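Long-range contact in activator of Hsp90 ATPase homologue 1/2-like C-terminal domain-containing protein (Nitrosomonas europaea, PDB 1XFS), which is of unknown function but belongs to the AHA1 family, related to the C-terminal domain of the Hsp90 ATPase activator, and forms a two-chain assembly: residues E9-L14 with C132-T137. Numbering follows the deposited sequence.
Sequences ELDLML and CAMHNT
The imidazole of H135 turns an edge to the carbonyl of L10, just before strand 11-18, ND1 to L10 O 2.7 Å in the ring plane. CD1 of L12 reaches the ring obliquely, 3.9 Å from H135 CE1, while the H144 ring meets it nearly perpendicular, its ND1 hydrogen-bonded to H135 NE2. CG stands beside the backbone N (chi1 -54°), swinging ND1 round to the same L10 O that the amide N of H135 reaches; one carbonyl is gripped twice, each donor above its plane. An alanine here would probably cost L10 O the ND1 bond, break the tie to H144 and strip L12 of the ring it leans on. Beyond this clasp the segments pair as antiparallel strands of the Bet v 1-like sheet, 11-18, outermost in this chain, against 127-134. L12 and A133 are the hydrogen-bonded pair, L12 N to A133 O 3.0 Å and A133 N to L12 O 2.8 Å. Their side chains share a face covered by F149 of helix 149-167, with R141 and E145 of helix 138-145 also against L12. On the other face D11 runs alongside M134, OD1 3.6 Å from M134 CB; OD1 also salt-bridges R97 of the second subunit, itself hydrogen-bonded to H135 O. C132 SG sits 3.8 Å from D11 CB. At the H135 end, L10 CD2 packs tightly on T137 CA (3.5 Å), where T137 N-caps helix 138-145, its OG1 weakly hydrogen-bonded to Q140 N.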
loop_
_atom_site.group_PDB
_atom_site.type_symbol
_atom_site.label_atom_id
_atom_site.label_comp_id
_atom_site.label_asym_id
_atom_site.label_seq_id
_atom_site.Cartn_x
_atom_site.Cartn_y
_atom_site.Cartn_z
ATOM N N GLU A 9 -18.982 -7.768 2.190
ATOM C CA GLU A 9 -18.403 -8.817 3.014
ATOM C C GLU A 9 -17.121 -8.387 3.716
ATOM O O GLU A 9 -16.799 -8.888 4.793
ATOM C CB GLU A 9 -18.129 -10.060 2.159
ATOM C CG GLU A 9 -19.389 -10.769 1.700
ATOM C CD GLU A 9 -20.079 -11.490 2.840
ATOM O OE1 GLU A 9 -21.319 -11.605 2.812
ATOM O OE2 GLU A 9 -19.377 -11.952 3.761
ATOM N N LEU A 10 -16.407 -7.433 3.126
ATOM C CA LEU A 10 -15.136 -6.989 3.690
ATOM C C LEU A 10 -15.031 -5.519 4.061
ATOM O O LEU A 10 -14.117 -5.138 4.789
ATOM C CB LEU A 10 -14.015 -7.303 2.700
ATOM C CG LEU A 10 -13.991 -8.726 2.137
ATOM C CD1 LEU A 10 -12.972 -8.823 1.007
ATOM C CD2 LEU A 10 -13.665 -9.692 3.256
ATOM N N ASP A 11 -15.955 -4.695 3.579
ATOM C CA ASP A 11 -15.872 -3.262 3.839
ATOM C C ASP A 11 -16.977 -2.655 4.680
ATOM O O ASP A 11 -18.114 -3.125 4.676
ATOM C CB ASP A 11 -15.811 -2.509 2.506
ATOM C CG ASP A 11 -14.756 -3.065 1.572
ATOM O OD1 ASP A 11 -13.693 -3.474 2.077
ATOM O OD2 ASP A 11 -14.992 -3.085 0.348
ATOM N N LEU A 12 -16.622 -1.602 5.405
ATOM C CA LEU A 12 -17.581 -0.874 6.223
ATOM C C LEU A 12 -17.522 0.571 5.737
ATOM O O LEU A 12 -16.435 1.124 5.553
ATOM C CB LEU A 12 -17.215 -0.964 7.705
ATOM C CG LEU A 12 -17.317 -2.366 8.324
ATOM C CD1 LEU A 12 -16.868 -2.315 9.781
ATOM C CD2 LEU A 12 -18.754 -2.879 8.225
HETATM N N MSE A 13 -18.684 1.178 5.513
HETATM C CA MSE A 13 -18.719 2.552 5.021
HETATM C C MSE A 13 -19.494 3.498 5.935
HETATM O O MSE A 13 -20.375 3.078 6.685
HETATM C CB MSE A 13 -19.330 2.588 3.616
HETATM C CG MSE A 13 -19.240 3.948 2.928
HETATM SE SE MSE A 13 -19.938 3.968 1.122
HETATM C CE MSE A 13 -21.720 4.616 1.497
ATOM N N LEU A 14 -19.146 4.778 5.865
ATOM C CA LEU A 14 -19.794 5.815 6.659
ATOM C C LEU A 14 -19.875 7.096 5.835
ATOM O O LEU A 14 -18.866 7.561 5.312
ATOM C CB LEU A 14 -18.998 6.072 7.941
ATOM C CG LEU A 14 -19.541 7.104 8.932
ATOM C CD1 LEU A 14 -20.905 6.670 9.449
ATOM C CD2 LEU A 14 -18.566 7.256 10.087
ATOM N N CYS A 132 -14.492 4.730 4.082
ATOM C CA CYS A 132 -14.634 3.291 3.901
ATOM C C CYS A 132 -13.425 2.604 4.509
ATOM O O CYS A 132 -12.285 2.995 4.252
ATOM C CB CYS A 132 -14.727 2.927 2.410
ATOM S SG CYS A 132 -14.789 1.133 2.068
ATOM N N ALA A 133 -13.684 1.597 5.334
ATOM C CA ALA A 133 -12.620 0.831 5.964
ATOM C C ALA A 133 -12.624 -0.530 5.288
ATOM O O ALA A 133 -13.621 -1.258 5.342
ATOM C CB ALA A 133 -12.873 0.686 7.464
HETATM N N MSE A 134 -11.510 -0.853 4.631
HETATM C CA MSE A 134 -11.361 -2.114 3.904
HETATM C C MSE A 134 -10.647 -3.151 4.763
HETATM O O MSE A 134 -9.607 -2.868 5.350
HETATM C CB MSE A 134 -10.555 -1.889 2.619
HETATM C CG MSE A 134 -11.118 -0.840 1.693
HETATM SE SE MSE A 134 -9.881 -0.525 0.221
HETATM C CE MSE A 134 -10.374 -1.998 -0.860
ATOM N N HIS A 135 -11.214 -4.353 4.833
ATOM C CA HIS A 135 -10.619 -5.426 5.619
ATOM C C HIS A 135 -10.176 -6.579 4.731
ATOM O O HIS A 135 -10.557 -6.648 3.565
ATOM C CB HIS A 135 -11.615 -5.924 6.662
ATOM C CG HIS A 135 -12.158 -4.835 7.523
ATOM N ND1 HIS A 135 -13.248 -4.078 7.159
ATOM C CD2 HIS A 135 -11.716 -4.323 8.697
ATOM C CE1 HIS A 135 -13.455 -3.142 8.072
ATOM N NE2 HIS A 135 -12.538 -3.270 9.011
ATOM N N ASN A 136 -9.379 -7.490 5.287
ATOM C CA ASN A 136 -8.878 -8.612 4.512
ATOM C C ASN A 136 -9.791 -9.832 4.491
ATOM O O ASN A 136 -9.741 -10.623 3.551
ATOM C CB ASN A 136 -7.461 -9.003 4.989
ATOM C CG ASN A 136 -7.366 -9.216 6.498
ATOM O OD1 ASN A 136 -6.302 -9.018 7.091
ATOM N ND2 ASN A 136 -8.462 -9.636 7.119
ATOM N N THR A 137 -10.644 -9.965 5.500
ATOM C CA THR A 137 -11.548 -11.110 5.591
ATOM C C THR A 137 -12.872 -10.716 6.236
ATOM O O THR A 137 -12.962 -9.698 6.927
ATOM C CB THR A 137 -10.931 -12.225 6.445
ATOM O OG1 THR A 137 -10.631 -11.706 7.746
ATOM C CG2 THR A 137 -9.651 -12.745 5.806
#